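Local coordinates for cephalosporin acylase (Bacillus halodurans, PDB 2NLZ), which is probably an Ntn-hydrolase of the gamma-glutamyltranspeptidase family that cleaves amide bonds, perhaps removing acyl side chains from cephalosporins, at residues E108-V119 and M394-L403. The protein carries 1 engineered substitution. Numbering follows the deposited sequence.
Sequences ELPPYGVIPVTV and MQNRGHNFSL
The imidazole of H399 meets the extended stretch E108-P111 at its ND1 and CE1 corner. P110 O sits at the ring edge, near its plane. L109 O, the CA of P111 and the carboxylate of E108 approach obliquely. H399 ND1 gives L109 O a weak, bent hydrogen bond of 3.0 Å. CG of H399 lies anti to the backbone N (chi1 -178°), which carries the ring out to this stretch. The E108 side chain is poorly ordered, so its place beside the ring is less certain. The ring of F401 has T118 CG2 at its edge. P111 CB lies over one face of the Y112 ring, offset toward the rim.

The flat amide of N396 binds the same stretch two residues on, at P111. Its ND2 donates to P111 O at 2.9 Å, in the carbonyl plane and on a lone pair. P111 O lies 24° out of the amide plane. N396 OD1 accepts from M379 N.

The backbone N of G398 donates to P116 O at 2.8 Å. G398 lies in the short 3-10 segment 397-400, with its backbone close against P116. T118 CG2 packs on G398 N and CA, while L109 CD2 lies 3.4 Å from G398 O. The extended side chain of Q395 reaches T118 O with NE2, a weak but nearly straight bond (167°). The same NE2 bonds weakly to D71. V117 CG1 touches M394 CE at 3.7 Å.

The contact joins two long loops within the gamma-glutamyltranspeptidase fold. One leads from helix 97-101 to helix 122-133; the other follows strand 392-393. F232 of helix 223-234 touches both M394 and V117, and helix 97-101 packs against L403 at the other end.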
ATOM      1  N   GLU D 108     -32.183  25.999 -17.342  1.00120.76           N
ATOM      2  CA  GLU D 108     -32.405  25.687 -15.935  1.00112.01           C
ATOM      3  C   GLU D 108     -32.388  27.005 -15.165  1.00 98.71           C
ATOM      4  O   GLU D 108     -31.723  27.954 -15.578  1.00100.04           O
ATOM      5  CB  GLU D 108     -31.337  24.720 -15.406  1.00116.52           C
ATOM      6  CG  GLU D 108     -29.893  25.190 -15.584  1.00120.71           C
ATOM      7  CD  GLU D 108     -28.874  24.245 -14.969  1.00117.02           C
ATOM      8  OE1 GLU D 108     -27.780  24.719 -14.602  1.00121.33           O
ATOM      9  OE2 GLU D 108     -29.159  23.036 -14.850  1.00114.90           O
ATOM     10  N   LEU D 109     -33.126  27.078 -14.063  1.00 82.39           N
ATOM     11  CA  LEU D 109     -33.156  28.305 -13.264  1.00 70.33           C
ATOM     12  C   LEU D 109     -31.828  28.509 -12.502  1.00 65.37           C
ATOM     13  O   LEU D 109     -31.092  27.542 -12.285  1.00 67.64           O
ATOM     14  CB  LEU D 109     -34.398  28.365 -12.357  1.00 66.55           C
ATOM     15  CG  LEU D 109     -34.774  27.311 -11.322  1.00 64.08           C
ATOM     16  CD1 LEU D 109     -35.679  27.958 -10.295  1.00 62.30           C
ATOM     17  CD2 LEU D 109     -35.485  26.137 -11.967  1.00 74.78           C
ATOM     18  N   PRO D 110     -31.507  29.764 -12.114  1.00 59.97           N
ATOM     19  CA  PRO D 110     -30.177  30.067 -11.585  1.00 59.62           C
ATOM     20  C   PRO D 110     -29.891  29.357 -10.270  1.00 57.56           C
ATOM     21  O   PRO D 110     -30.808  29.098  -9.498  1.00 62.49           O
ATOM     22  CB  PRO D 110     -30.226  31.580 -11.355  1.00 56.47           C
ATOM     23  CG  PRO D 110     -31.657  31.873 -11.154  1.00 59.41           C
ATOM     24  CD  PRO D 110     -32.362  30.964 -12.112  1.00 61.33           C
ATOM     25  N   PRO D 111     -28.622  29.018 -10.026  1.00 56.35           N
ATOM     26  CA  PRO D 111     -28.267  28.362  -8.773  1.00 55.92           C
ATOM     27  C   PRO D 111     -28.398  29.272  -7.539  1.00 53.49           C
ATOM     28  O   PRO D 111     -28.612  28.784  -6.427  1.00 51.38           O
ATOM     29  CB  PRO D 111     -26.809  27.945  -8.995  1.00 57.89           C
ATOM     30  CG  PRO D 111     -26.305  28.830 -10.075  1.00 58.50           C
ATOM     31  CD  PRO D 111     -27.468  29.197 -10.926  1.00 57.85           C
ATOM     32  N   TYR D 112     -28.295  30.582  -7.742  1.00 50.46           N
ATOM     33  CA  TYR D 112     -28.214  31.519  -6.628  1.00 52.30           C
ATOM     34  C   TYR D 112     -29.219  32.670  -6.708  1.00 51.46           C
ATOM     35  O   TYR D 112     -29.746  32.977  -7.782  1.00 58.43           O
ATOM     36  CB  TYR D 112     -26.781  32.044  -6.512  1.00 51.81           C
ATOM     37  CG  TYR D 112     -25.769  30.925  -6.378  1.00 54.71           C
ATOM     38  CD1 TYR D 112     -24.813  30.699  -7.360  1.00 56.97           C
ATOM     39  CD2 TYR D 112     -25.793  30.062  -5.276  1.00 62.33           C
ATOM     40  CE1 TYR D 112     -23.889  29.655  -7.240  1.00 63.71           C
ATOM     41  CE2 TYR D 112     -24.874  29.024  -5.143  1.00 59.46           C
ATOM     42  CZ  TYR D 112     -23.926  28.825  -6.127  1.00 61.44           C
ATOM     43  OH  TYR D 112     -23.023  27.793  -5.988  1.00 55.78           O
ATOM     44  N   GLY D 113     -29.489  33.301  -5.571  1.00 45.27           N
ATOM     45  CA  GLY D 113     -30.461  34.383  -5.530  1.00 48.56           C
ATOM     46  C   GLY D 113     -31.814  33.943  -5.014  1.00 50.48           C
ATOM     47  O   GLY D 113     -31.949  32.871  -4.439  1.00 49.83           O
ATOM     48  N   VAL D 114     -32.822  34.774  -5.220  1.00 51.55           N
ATOM     49  CA  VAL D 114     -34.119  34.543  -4.606  1.00 50.83           C
ATOM     50  C   VAL D 114     -34.954  33.569  -5.411  1.00 51.06           C
ATOM     51  O   VAL D 114     -35.964  33.042  -4.916  1.00 51.81           O
ATOM     52  CB  VAL D 114     -34.901  35.857  -4.424  1.00 50.84           C
ATOM     53  CG1 VAL D 114     -34.358  36.627  -3.238  1.00 57.09           C
ATOM     54  CG2 VAL D 114     -34.840  36.705  -5.688  1.00 53.39           C
ATOM     55  N   ILE D 115     -34.518  33.323  -6.644  1.00 43.54           N
ATOM     56  CA  ILE D 115     -35.296  32.539  -7.602  1.00 42.27           C
ATOM     57  C   ILE D 115     -35.403  31.021  -7.312  1.00 43.91           C
ATOM     58  O   ILE D 115     -36.507  30.479  -7.360  1.00 50.30           O
ATOM     59  CB  ILE D 115     -34.858  32.845  -9.056  1.00 49.32           C
ATOM     60  CG1 ILE D 115     -35.030  34.339  -9.344  1.00 51.92           C
ATOM     61  CG2 ILE D 115     -35.666  32.036 -10.062  1.00 44.11           C
ATOM     62  CD1 ILE D 115     -33.855  34.975 -10.059  1.00 62.72           C
ATOM     63  N   PRO D 116     -34.282  30.339  -6.972  1.00 44.57           N
ATOM     64  CA  PRO D 116     -34.376  28.890  -6.735  1.00 44.24           C
ATOM     65  C   PRO D 116     -34.795  28.481  -5.320  1.00 43.41           C
ATOM     66  O   PRO D 116     -34.734  27.299  -4.986  1.00 47.75           O
ATOM     67  CB  PRO D 116     -32.940  28.423  -6.974  1.00 40.97           C
ATOM     68  CG  PRO D 116     -32.128  29.557  -6.463  1.00 34.81           C
ATOM     69  CD  PRO D 116     -32.895  30.812  -6.800  1.00 42.98           C
ATOM     70  N   VAL D 117     -35.197  29.443  -4.496  1.00 42.40           N
ATOM     71  CA  VAL D 117     -35.609  29.162  -3.122  1.00 34.59           C
ATOM     72  C   VAL D 117     -37.017  28.559  -3.045  1.00 28.37           C
ATOM     73  O   VAL D 117     -37.983  29.170  -3.498  1.00 33.83           O
ATOM     74  CB  VAL D 117     -35.565  30.438  -2.261  1.00 34.13           C
ATOM     75  CG1 VAL D 117     -35.948  30.122  -0.822  1.00 21.27           C
ATOM     76  CG2 VAL D 117     -34.183  31.087  -2.329  1.00 21.35           C
ATOM     77  N   THR D 118     -37.115  27.357  -2.479  1.00 21.00           N
ATOM     78  CA  THR D 118     -38.403  26.743  -2.136  1.00 25.86           C
ATOM     79  C   THR D 118     -38.614  26.853  -0.626  1.00 26.84           C
ATOM     80  O   THR D 118     -37.667  27.177   0.092  1.00 23.94           O
ATOM     81  CB  THR D 118     -38.455  25.262  -2.569  1.00 26.60           C
ATOM     82  OG1 THR D 118     -37.464  24.497  -1.863  1.00 26.43           O
ATOM     83  CG2 THR D 118     -38.215  25.159  -4.050  1.00  2.00           C
ATOM     84  N   VAL D 119     -39.824  26.582  -0.131  1.00 24.76           N
ATOM     85  CA  VAL D 119     -40.056  26.723   1.315  1.00 31.37           C
ATOM     86  C   VAL D 119     -39.187  25.753   2.113  1.00 32.78           C
ATOM     87  O   VAL D 119     -39.163  24.554   1.828  1.00 34.36           O
ATOM     88  CB  VAL D 119     -41.574  26.681   1.765  1.00 34.68           C
ATOM     89  CG1 VAL D 119     -42.352  27.794   1.110  1.00 37.82           C
ATOM     90  CG2 VAL D 119     -42.240  25.358   1.470  1.00 40.08           C
ATOM     91  N   MET D 394     -31.105  30.440   3.284  1.00 29.07           N
ATOM     92  CA  MET D 394     -32.153  29.792   2.506  1.00 29.51           C
ATOM     93  C   MET D 394     -31.577  28.817   1.499  1.00 26.62           C
ATOM     94  O   MET D 394     -30.583  29.106   0.833  1.00 36.38           O
ATOM     95  CB  MET D 394     -33.020  30.832   1.804  1.00 28.64           C
ATOM     96  CG  MET D 394     -33.665  31.818   2.765  1.00 26.99           C
ATOM     97  SD  MET D 394     -34.927  31.080   3.824  1.00 31.06           S
ATOM     98  CE  MET D 394     -36.341  31.084   2.713  1.00 30.39           C
ATOM     99  N   GLN D 395     -32.210  27.655   1.398  1.00 28.06           N
ATOM    100  CA  GLN D 395     -31.822  26.621   0.442  1.00 28.20           C
ATOM    101  C   GLN D 395     -31.998  27.047  -1.019  1.00 26.18           C
ATOM    102  O   GLN D 395     -32.744  27.978  -1.320  1.00 29.31           O
ATOM    103  CB  GLN D 395     -32.645  25.358   0.704  1.00 22.17           C
ATOM    104  CG  GLN D 395     -34.144  25.521   0.514  1.00 21.83           C
ATOM    105  CD  GLN D 395     -34.879  24.216   0.687  1.00 31.81           C
ATOM    106  OE1 GLN D 395     -34.252  23.161   0.737  1.00 42.88           O
ATOM    107  NE2 GLN D 395     -36.209  24.272   0.780  1.00 15.54           N
ATOM    108  N   ASN D 396     -31.310  26.366  -1.926  1.00 23.79           N
ATOM    109  CA  ASN D 396     -31.544  26.571  -3.361  1.00 25.98           C
ATOM    110  C   ASN D 396     -32.148  25.351  -4.062  1.00 23.39           C
ATOM    111  O   ASN D 396     -31.940  25.148  -5.250  1.00 18.33           O
ATOM    112  CB  ASN D 396     -30.293  27.094  -4.094  1.00 23.08           C
ATOM    113  CG  ASN D 396     -29.228  26.024  -4.306  1.00 24.49           C
ATOM    114  OD1 ASN D 396     -28.994  25.173  -3.455  1.00 29.16           O
ATOM    115  ND2 ASN D 396     -28.572  26.082  -5.446  1.00 18.13           N
ATOM    116  N   ARG D 397     -32.940  24.581  -3.317  1.00 25.86           N
ATOM    117  CA  ARG D 397     -33.552  23.326  -3.798  1.00 21.17           C
ATOM    118  C   ARG D 397     -34.330  23.399  -5.114  1.00 24.24           C
ATOM    119  O   ARG D 397     -34.334  22.437  -5.865  1.00 24.01           O
ATOM    120  CB  ARG D 397     -34.433  22.721  -2.705  1.00 23.91           C
ATOM    121  CG  ARG D 397     -34.992  21.349  -3.027  1.00 24.30           C
ATOM    122  CD  ARG D 397     -33.916  20.348  -3.409  1.00 18.57           C
ATOM    123  NE  ARG D 397     -32.920  20.171  -2.361  1.00 25.37           N
ATOM    124  CZ  ARG D 397     -31.987  19.228  -2.389  1.00 32.18           C
ATOM    125  NH1 ARG D 397     -31.930  18.375  -3.413  1.00 33.93           N
ATOM    126  NH2 ARG D 397     -31.117  19.133  -1.388  1.00 30.68           N
ATOM    127  N   GLY D 398     -34.958  24.535  -5.398  1.00 23.54           N
ATOM    128  CA  GLY D 398     -35.699  24.733  -6.643  1.00 27.36           C
ATOM    129  C   GLY D 398     -34.870  24.647  -7.912  1.00 35.07           C
ATOM    130  O   GLY D 398     -35.417  24.527  -9.012  1.00 33.61           O
ATOM    131  N   HIS D 399     -33.546  24.696  -7.761  1.00 34.14           N
ATOM    132  CA  HIS D 399     -32.615  24.512  -8.874  1.00 33.95           C
ATOM    133  C   HIS D 399     -32.745  23.124  -9.531  1.00 37.48           C
ATOM    134  O   HIS D 399     -32.366  22.950 -10.690  1.00 37.65           O
ATOM    135  CB  HIS D 399     -31.186  24.759  -8.396  1.00 34.94           C
ATOM    136  CG  HIS D 399     -30.149  24.633  -9.468  1.00 39.12           C
ATOM    137  ND1 HIS D 399     -29.825  25.672 -10.313  1.00 44.57           N
ATOM    138  CD2 HIS D 399     -29.354  23.595  -9.823  1.00 51.13           C
ATOM    139  CE1 HIS D 399     -28.875  25.280 -11.142  1.00 47.59           C
ATOM    140  NE2 HIS D 399     -28.573  24.025 -10.866  1.00 59.32           N
ATOM    141  N   ASN D 400     -33.303  22.162  -8.792  1.00 32.24           N
ATOM    142  CA  ASN D 400     -33.524  20.795  -9.281  1.00 35.13           C
ATOM    143  C   ASN D 400     -34.661  20.663 -10.299  1.00 36.61           C
ATOM    144  O   ASN D 400     -34.732  19.673 -11.036  1.00 36.07           O
ATOM    145  CB  ASN D 400     -33.782  19.838  -8.107  1.00 37.23           C
ATOM    146  CG  ASN D 400     -32.512  19.195  -7.574  1.00 39.13           C
ATOM    147  OD1 ASN D 400     -31.727  18.617  -8.329  1.00 47.79           O
ATOM    148  ND2 ASN D 400     -32.314  19.283  -6.261  1.00 36.78           N
ATOM    149  N   PHE D 401     -35.552  21.652 -10.325  1.00 42.40           N
ATOM    150  CA  PHE D 401     -36.693  21.652 -11.235  1.00 43.41           C
ATOM    151  C   PHE D 401     -36.241  21.761 -12.685  1.00 44.87           C
ATOM    152  O   PHE D 401     -35.279  22.464 -12.992  1.00 47.09           O
ATOM    153  CB  PHE D 401     -37.623  22.832 -10.934  1.00 41.01           C
ATOM    154  CG  PHE D 401     -38.589  22.596  -9.794  1.00 39.73           C
ATOM    155  CD1 PHE D 401     -39.601  21.648  -9.900  1.00 36.75           C
ATOM    156  CD2 PHE D 401     -38.518  23.367  -8.637  1.00 30.50           C
ATOM    157  CE1 PHE D 401     -40.501  21.448  -8.868  1.00 39.10           C
ATOM    158  CE2 PHE D 401     -39.417  23.178  -7.597  1.00 33.57           C
ATOM    159  CZ  PHE D 401     -40.409  22.212  -7.712  1.00 36.72           C
ATOM    160  N   SER D 402     -36.951  21.073 -13.571  1.00 51.16           N
ATOM    161  CA  SER D 402     -36.696  21.164 -15.002  1.00 50.82           C
ATOM    162  C   SER D 402     -37.553  22.266 -15.603  1.00 51.90           C
ATOM    163  O   SER D 402     -38.669  22.512 -15.148  1.00 48.73           O
ATOM    164  CB  SER D 402     -37.012  19.828 -15.684  1.00 53.33           C
ATOM    165  OG  SER D 402     -36.626  19.829 -17.051  1.00 56.25           O
ATOM    166  N   LEU D 403     -37.025  22.934 -16.621  1.00 56.75           N
ATOM    167  CA  LEU D 403     -37.791  23.950 -17.335  1.00 62.99           C
ATOM    168  C   LEU D 403     -38.267  23.451 -18.702  1.00 70.14           C
ATOM    169  O   LEU D 403     -38.767  24.222 -19.527  1.00 67.67           O
ATOM    170  CB  LEU D 403     -36.992  25.243 -17.447  1.00 61.60           C
ATOM    171  CG  LEU D 403     -36.775  25.937 -16.100  1.00 58.88           C
ATOM    172  CD1 LEU D 403     -35.901  27.174 -16.242  1.00 58.18           C
ATOM    173  CD2 LEU D 403     -38.104  26.301 -15.458  1.00 60.23           C
TER